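Local atomic coordinates of AimR transcriptional regulator (Bacillus phage phi3T, PDB entry 5ZVV), a protein that activates transcription of the phage aimX locus as a homodimer and, on binding the arbitrium peptide, becomes an inactive monomer, switching infection toward lysogeny. Residues L336-I348 against F359-G371. Numbering follows the deposited sequence.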
loop_
_atom_site.group_PDB
_atom_site.type_symbol
_atom_site.label_atom_id
_atom_site.label_comp_id
_atom_site.label_asym_id
_atom_site.label_seq_id
_atom_site.Cartn_x
_atom_site.Cartn_y
_atom_site.Cartn_z
ATOM N N LEU A 336 -26.618 -13.119 12.835
ATOM C CA LEU A 336 -27.124 -13.506 14.148
ATOM C C LEU A 336 -28.646 -13.505 14.170
ATOM O O LEU A 336 -29.265 -14.384 14.778
ATOM C CB LEU A 336 -26.572 -12.577 15.229
ATOM C CG LEU A 336 -25.113 -12.789 15.633
ATOM C CD1 LEU A 336 -24.722 -11.824 16.741
ATOM C CD2 LEU A 336 -24.882 -14.226 16.066
ATOM N N ILE A 337 -29.267 -12.532 13.500
ATOM C CA ILE A 337 -30.727 -12.496 13.455
ATOM C C ILE A 337 -31.263 -13.579 12.525
ATOM O O ILE A 337 -32.107 -14.395 12.915
ATOM C CB ILE A 337 -31.215 -11.098 13.036
ATOM C CG1 ILE A 337 -31.003 -10.095 14.174
ATOM C CG2 ILE A 337 -32.678 -11.145 12.608
ATOM C CD1 ILE A 337 -31.408 -8.679 13.822
ATOM N N SER A 338 -30.771 -13.614 11.286
ATOM C CA SER A 338 -31.370 -14.460 10.259
ATOM C C SER A 338 -30.982 -15.925 10.404
ATOM O O SER A 338 -31.733 -16.801 9.960
ATOM C CB SER A 338 -30.965 -13.967 8.870
ATOM O OG SER A 338 -29.606 -14.273 8.602
ATOM N N GLN A 339 -29.823 -16.208 11.003
ATOM C CA GLN A 339 -29.234 -17.549 11.015
ATOM C C GLN A 339 -29.037 -18.087 9.600
ATOM O O GLN A 339 -29.034 -19.300 9.378
ATOM C CB GLN A 339 -30.066 -18.527 11.849
ATOM C CG GLN A 339 -30.021 -18.256 13.339
ATOM C CD GLN A 339 -30.720 -19.329 14.148
ATOM O OE1 GLN A 339 -31.754 -19.858 13.739
ATOM N NE2 GLN A 339 -30.153 -19.663 15.302
ATOM N N ASP A 340 -28.873 -17.187 8.636
ATOM C CA ASP A 340 -28.604 -17.544 7.252
ATOM C C ASP A 340 -27.104 -17.448 7.003
ATOM O O ASP A 340 -26.485 -16.421 7.305
ATOM C CB ASP A 340 -29.373 -16.624 6.303
ATOM C CG ASP A 340 -29.373 -17.122 4.874
ATOM O OD1 ASP A 340 -28.677 -18.117 4.583
ATOM O OD2 ASP A 340 -30.071 -16.513 4.037
ATOM N N LYS A 341 -26.525 -18.518 6.451
ATOM C CA LYS A 341 -25.072 -18.584 6.310
ATOM C C LYS A 341 -24.539 -17.541 5.335
ATOM O O LYS A 341 -23.371 -17.146 5.436
ATOM C CB LYS A 341 -24.651 -19.985 5.869
ATOM C CG LYS A 341 -24.816 -21.055 6.939
ATOM C CD LYS A 341 -24.376 -22.419 6.425
ATOM C CE LYS A 341 -24.442 -23.477 7.515
ATOM N NZ LYS A 341 -24.037 -24.818 7.008
ATOM N N THR A 342 -25.368 -17.082 4.392
ATOM C CA THR A 342 -24.893 -16.101 3.420
ATOM C C THR A 342 -24.523 -14.782 4.087
ATOM O O THR A 342 -23.623 -14.078 3.614
ATOM C CB THR A 342 -25.943 -15.870 2.330
ATOM O OG1 THR A 342 -25.478 -14.860 1.425
ATOM C CG2 THR A 342 -27.260 -15.419 2.929
ATOM N N ASP A 343 -25.198 -14.432 5.184
ATOM C CA ASP A 343 -24.846 -13.215 5.904
ATOM C C ASP A 343 -23.472 -13.339 6.549
ATOM O O ASP A 343 -22.691 -12.380 6.552
ATOM C CB ASP A 343 -25.911 -12.900 6.954
ATOM C CG ASP A 343 -27.215 -12.438 6.339
ATOM O OD1 ASP A 343 -27.164 -11.740 5.306
ATOM O OD2 ASP A 343 -28.287 -12.769 6.887
ATOM N N TYR A 344 -23.160 -14.515 7.097
ATOM C CA TYR A 344 -21.820 -14.749 7.625
ATOM C C TYR A 344 -20.779 -14.782 6.512
ATOM O O TYR A 344 -19.641 -14.343 6.718
ATOM C CB TYR A 344 -21.799 -16.046 8.432
ATOM C CG TYR A 344 -22.704 -16.012 9.644
ATOM C CD1 TYR A 344 -22.599 -14.995 10.585
ATOM C CD2 TYR A 344 -23.677 -16.986 9.839
ATOM C CE1 TYR A 344 -23.428 -14.956 11.694
ATOM C CE2 TYR A 344 -24.510 -16.955 10.944
ATOM C CZ TYR A 344 -24.383 -15.936 11.865
ATOM O OH TYR A 344 -25.207 -15.903 12.969
ATOM N N TYR A 345 -21.152 -15.279 5.329
ATOM C CA TYR A 345 -20.245 -15.234 4.185
ATOM C C TYR A 345 -19.927 -13.794 3.800
ATOM O O TYR A 345 -18.763 -13.441 3.568
ATOM C CB TYR A 345 -20.855 -15.984 2.998
ATOM C CG TYR A 345 -21.154 -17.447 3.259
ATOM C CD1 TYR A 345 -20.467 -18.156 4.237
ATOM C CD2 TYR A 345 -22.122 -18.118 2.522
ATOM C CE1 TYR A 345 -20.737 -19.492 4.476
ATOM C CE2 TYR A 345 -22.400 -19.452 2.754
ATOM C CZ TYR A 345 -21.704 -20.133 3.731
ATOM O OH TYR A 345 -21.977 -21.460 3.966
ATOM N N LYS A 346 -20.954 -12.943 3.732
ATOM C CA LYS A 346 -20.732 -11.542 3.387
ATOM C C LYS A 346 -19.919 -10.832 4.462
ATOM O O LYS A 346 -19.035 -10.024 4.148
ATOM C CB LYS A 346 -22.070 -10.837 3.160
ATOM C CG LYS A 346 -22.840 -11.351 1.949
ATOM C CD LYS A 346 -23.895 -10.358 1.479
ATOM C CE LYS A 346 -25.260 -10.649 2.079
ATOM N NZ LYS A 346 -25.829 -11.923 1.561
ATOM N N SER A 347 -20.204 -11.123 5.734
ATOM C CA SER A 347 -19.384 -10.598 6.821
ATOM C C SER A 347 -17.918 -10.965 6.624
ATOM O O SER A 347 -17.026 -10.118 6.769
ATOM C CB SER A 347 -19.897 -11.124 8.163
ATOM O OG SER A 347 -18.950 -10.903 9.195
ATOM N N ILE A 348 -17.654 -12.228 6.277
ATOM C CA ILE A 348 -16.285 -12.663 6.020
ATOM C C ILE A 348 -15.679 -11.871 4.871
ATOM O O ILE A 348 -14.530 -11.419 4.948
ATOM C CB ILE A 348 -16.246 -14.178 5.743
ATOM C CG1 ILE A 348 -16.567 -14.962 7.014
ATOM C CG2 ILE A 348 -14.885 -14.590 5.192
ATOM C CD1 ILE A 348 -16.758 -16.439 6.784
ATOM N N PHE A 359 -11.142 -9.737 13.817
ATOM C CA PHE A 359 -12.572 -9.898 14.045
ATOM C C PHE A 359 -13.246 -10.806 13.026
ATOM O O PHE A 359 -14.435 -11.111 13.185
ATOM C CB PHE A 359 -13.259 -8.531 14.065
ATOM C CG PHE A 359 -12.867 -7.684 15.240
ATOM C CD1 PHE A 359 -13.379 -7.947 16.499
ATOM C CD2 PHE A 359 -11.978 -6.633 15.088
ATOM C CE1 PHE A 359 -13.017 -7.177 17.584
ATOM C CE2 PHE A 359 -11.612 -5.859 16.168
ATOM C CZ PHE A 359 -12.131 -6.130 17.419
ATOM N N ILE A 360 -12.521 -11.264 12.001
ATOM C CA ILE A 360 -13.092 -12.212 11.053
ATOM C C ILE A 360 -13.470 -13.517 11.741
ATOM O O ILE A 360 -14.258 -14.302 11.201
ATOM C CB ILE A 360 -12.112 -12.456 9.885
ATOM C CG1 ILE A 360 -12.805 -13.208 8.745
ATOM C CG2 ILE A 360 -10.879 -13.212 10.366
ATOM C CD1 ILE A 360 -11.942 -13.386 7.519
ATOM N N GLN A 361 -12.937 -13.767 12.935
ATOM C CA GLN A 361 -13.327 -14.964 13.664
ATOM C C GLN A 361 -14.763 -14.891 14.161
ATOM O O GLN A 361 -15.338 -15.933 14.491
ATOM C CB GLN A 361 -12.374 -15.209 14.834
ATOM C CG GLN A 361 -12.344 -14.100 15.870
ATOM C CD GLN A 361 -11.293 -14.336 16.939
ATOM O OE1 GLN A 361 -11.412 -15.253 17.753
ATOM N NE2 GLN A 361 -10.249 -13.513 16.936
ATOM N N LEU A 362 -15.355 -13.692 14.217
ATOM C CA LEU A 362 -16.750 -13.584 14.647
ATOM C C LEU A 362 -17.670 -14.450 13.797
ATOM O O LEU A 362 -18.328 -15.349 14.351
ATOM C CB LEU A 362 -17.190 -12.115 14.658
ATOM C CG LEU A 362 -16.709 -11.216 15.788
ATOM C CD1 LEU A 362 -17.203 -9.800 15.556
ATOM C CD2 LEU A 362 -17.223 -11.749 17.102
ATOM N N PRO A 363 -17.761 -14.262 12.473
ATOM C CA PRO A 363 -18.607 -15.180 11.696
ATOM C C PRO A 363 -18.046 -16.589 11.638
ATOM O O PRO A 363 -18.816 -17.558 11.703
ATOM C CB PRO A 363 -18.660 -14.522 10.311
ATOM C CG PRO A 363 -17.418 -13.731 10.233
ATOM C CD PRO A 363 -17.166 -13.222 11.609
ATOM N N LEU A 364 -16.722 -16.728 11.531
ATOM C CA LEU A 364 -16.111 -18.054 11.482
ATOM C C LEU A 364 -16.512 -18.891 12.690
ATOM O O LEU A 364 -17.001 -20.018 12.541
ATOM C CB LEU A 364 -14.591 -17.927 11.388
ATOM C CG LEU A 364 -14.069 -17.355 10.070
ATOM C CD1 LEU A 364 -12.563 -17.152 10.129
ATOM C CD2 LEU A 364 -14.447 -18.266 8.913
ATOM N N LEU A 365 -16.324 -18.347 13.900
ATOM C CA LEU A 365 -16.786 -19.034 15.103
ATOM C C LEU A 365 -18.255 -19.413 14.985
ATOM O O LEU A 365 -18.647 -20.538 15.320
ATOM C CB LEU A 365 -16.567 -18.158 16.339
ATOM C CG LEU A 365 -15.141 -17.984 16.868
ATOM C CD1 LEU A 365 -15.103 -16.906 17.941
ATOM C CD2 LEU A 365 -14.593 -19.298 17.406
ATOM N N GLN A 366 -19.080 -18.493 14.482
ATOM C CA GLN A 366 -20.494 -18.800 14.319
ATOM C C GLN A 366 -20.695 -19.891 13.277
ATOM O O GLN A 366 -21.547 -20.769 13.448
ATOM C CB GLN A 366 -21.266 -17.535 13.948
ATOM C CG GLN A 366 -22.762 -17.659 14.146
ATOM C CD GLN A 366 -23.140 -17.958 15.584
ATOM O OE1 GLN A 366 -22.452 -17.550 16.519
ATOM N NE2 GLN A 366 -24.239 -18.682 15.766
ATOM N N LEU A 367 -19.907 -19.864 12.201
ATOM C CA LEU A 367 -19.936 -20.972 11.254
ATOM C C LEU A 367 -19.466 -22.264 11.907
ATOM O O LEU A 367 -19.933 -23.349 11.543
ATOM C CB LEU A 367 -19.078 -20.648 10.030
ATOM C CG LEU A 367 -19.617 -19.579 9.075
ATOM C CD1 LEU A 367 -18.636 -19.327 7.941
ATOM C CD2 LEU A 367 -20.974 -19.986 8.523
ATOM N N GLU A 368 -18.560 -22.165 12.885
ATOM C CA GLU A 368 -18.069 -23.359 13.564
ATOM C C GLU A 368 -19.150 -23.983 14.436
ATOM O O GLU A 368 -19.271 -25.211 14.499
ATOM C CB GLU A 368 -16.834 -23.022 14.400
ATOM C CG GLU A 368 -16.224 -24.223 15.099
ATOM C CD GLU A 368 -15.023 -23.859 15.945
ATOM O OE1 GLU A 368 -14.599 -24.697 16.771
ATOM O OE2 GLU A 368 -14.499 -22.737 15.784
ATOM N N ARG A 369 -19.941 -23.151 15.122
ATOM C CA ARG A 369 -21.051 -23.673 15.912
ATOM C C ARG A 369 -22.084 -24.368 15.036
ATOM O O ARG A 369 -22.720 -25.334 15.474
ATOM C CB ARG A 369 -21.723 -22.547 16.700
ATOM C CG ARG A 369 -20.825 -21.794 17.671
ATOM C CD ARG A 369 -21.648 -20.760 18.433
ATOM N NE ARG A 369 -20.838 -19.867 19.257
ATOM C CZ ARG A 369 -21.336 -18.862 19.972
ATOM N NH1 ARG A 369 -22.640 -18.626 19.965
ATOM N NH2 ARG A 369 -20.533 -18.094 20.696
HETATM N N MSE A 370 -22.263 -23.900 13.805
HETATM C CA MSE A 370 -23.298 -24.430 12.924
HETATM C C MSE A 370 -22.831 -25.676 12.182
HETATM O O MSE A 370 -23.518 -26.171 11.289
HETATM C CB MSE A 370 -23.742 -23.358 11.927
HETATM C CG MSE A 370 -24.232 -22.075 12.584
HETATM SE SE MSE A 370 -24.535 -20.628 11.310
HETATM C CE MSE A 370 -26.195 -21.270 10.502
ATOM N N GLY A 371 -21.658 -26.181 12.556
ATOM C CA GLY A 371 -21.171 -27.430 12.010
ATOM C C GLY A 371 -20.365 -27.324 10.736
ATOM O O GLY A 371 -20.464 -28.210 9.880
HETATM O O HOH W 1 -26.782 -17.765 13.891
#
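Tyr344 lies along the side of helix 361-369, one face of its ring under Gln366, whose CB sits over that face, 4.2 Å from the ring centroid, in a CH-pi contact. Gln366 CG, anti to its own backbone nitrogen (chi1 -163°), reaches the phenol end, 3.2 Å from Tyr344 OH; the chain then bends at chi2, leaving the amide plane 37° from the ring. A water in the plane of the ring, at its edge, is 2.6 Å from Tyr344 OH and weakly accepts from Gln366 NE2. Met370, a selenomethionine in this crystal, comes in obliquely, its SE 3.7 Å from Tyr344 CE2, a Met-aromatic contact, while its chi3 bend carries CE to Lys341 CG and Gln339 O.

Toward Ile348, Pro363 of helix 361-369 packs against Tyr344, Ser347 and Ile348: its CB meets Tyr344 CB, and its CG lies 3.5 Å from Ile348 CG1 and also touches Ser347 OG, which is hydrogen-bonded to Gly328 O. Leu367 is a knob among Lys341, Tyr344, Tyr345 and Ile348, with its CD1 3.6 Å from Ile348 CD1. Ile348 CD1 also meets Leu364 CD2; Tyr345 and Ile348 also pack on Leu379 of the second subunit.

The axes of 341-348 and 361-369 come within 8.8 Å, their directions 149° apart: an antiparallel helical hairpin with Leu367 as a knob in the facing helix, consistent with the stacked antiparallel helix pairs of a TPR-like solenoid near the dimer contact.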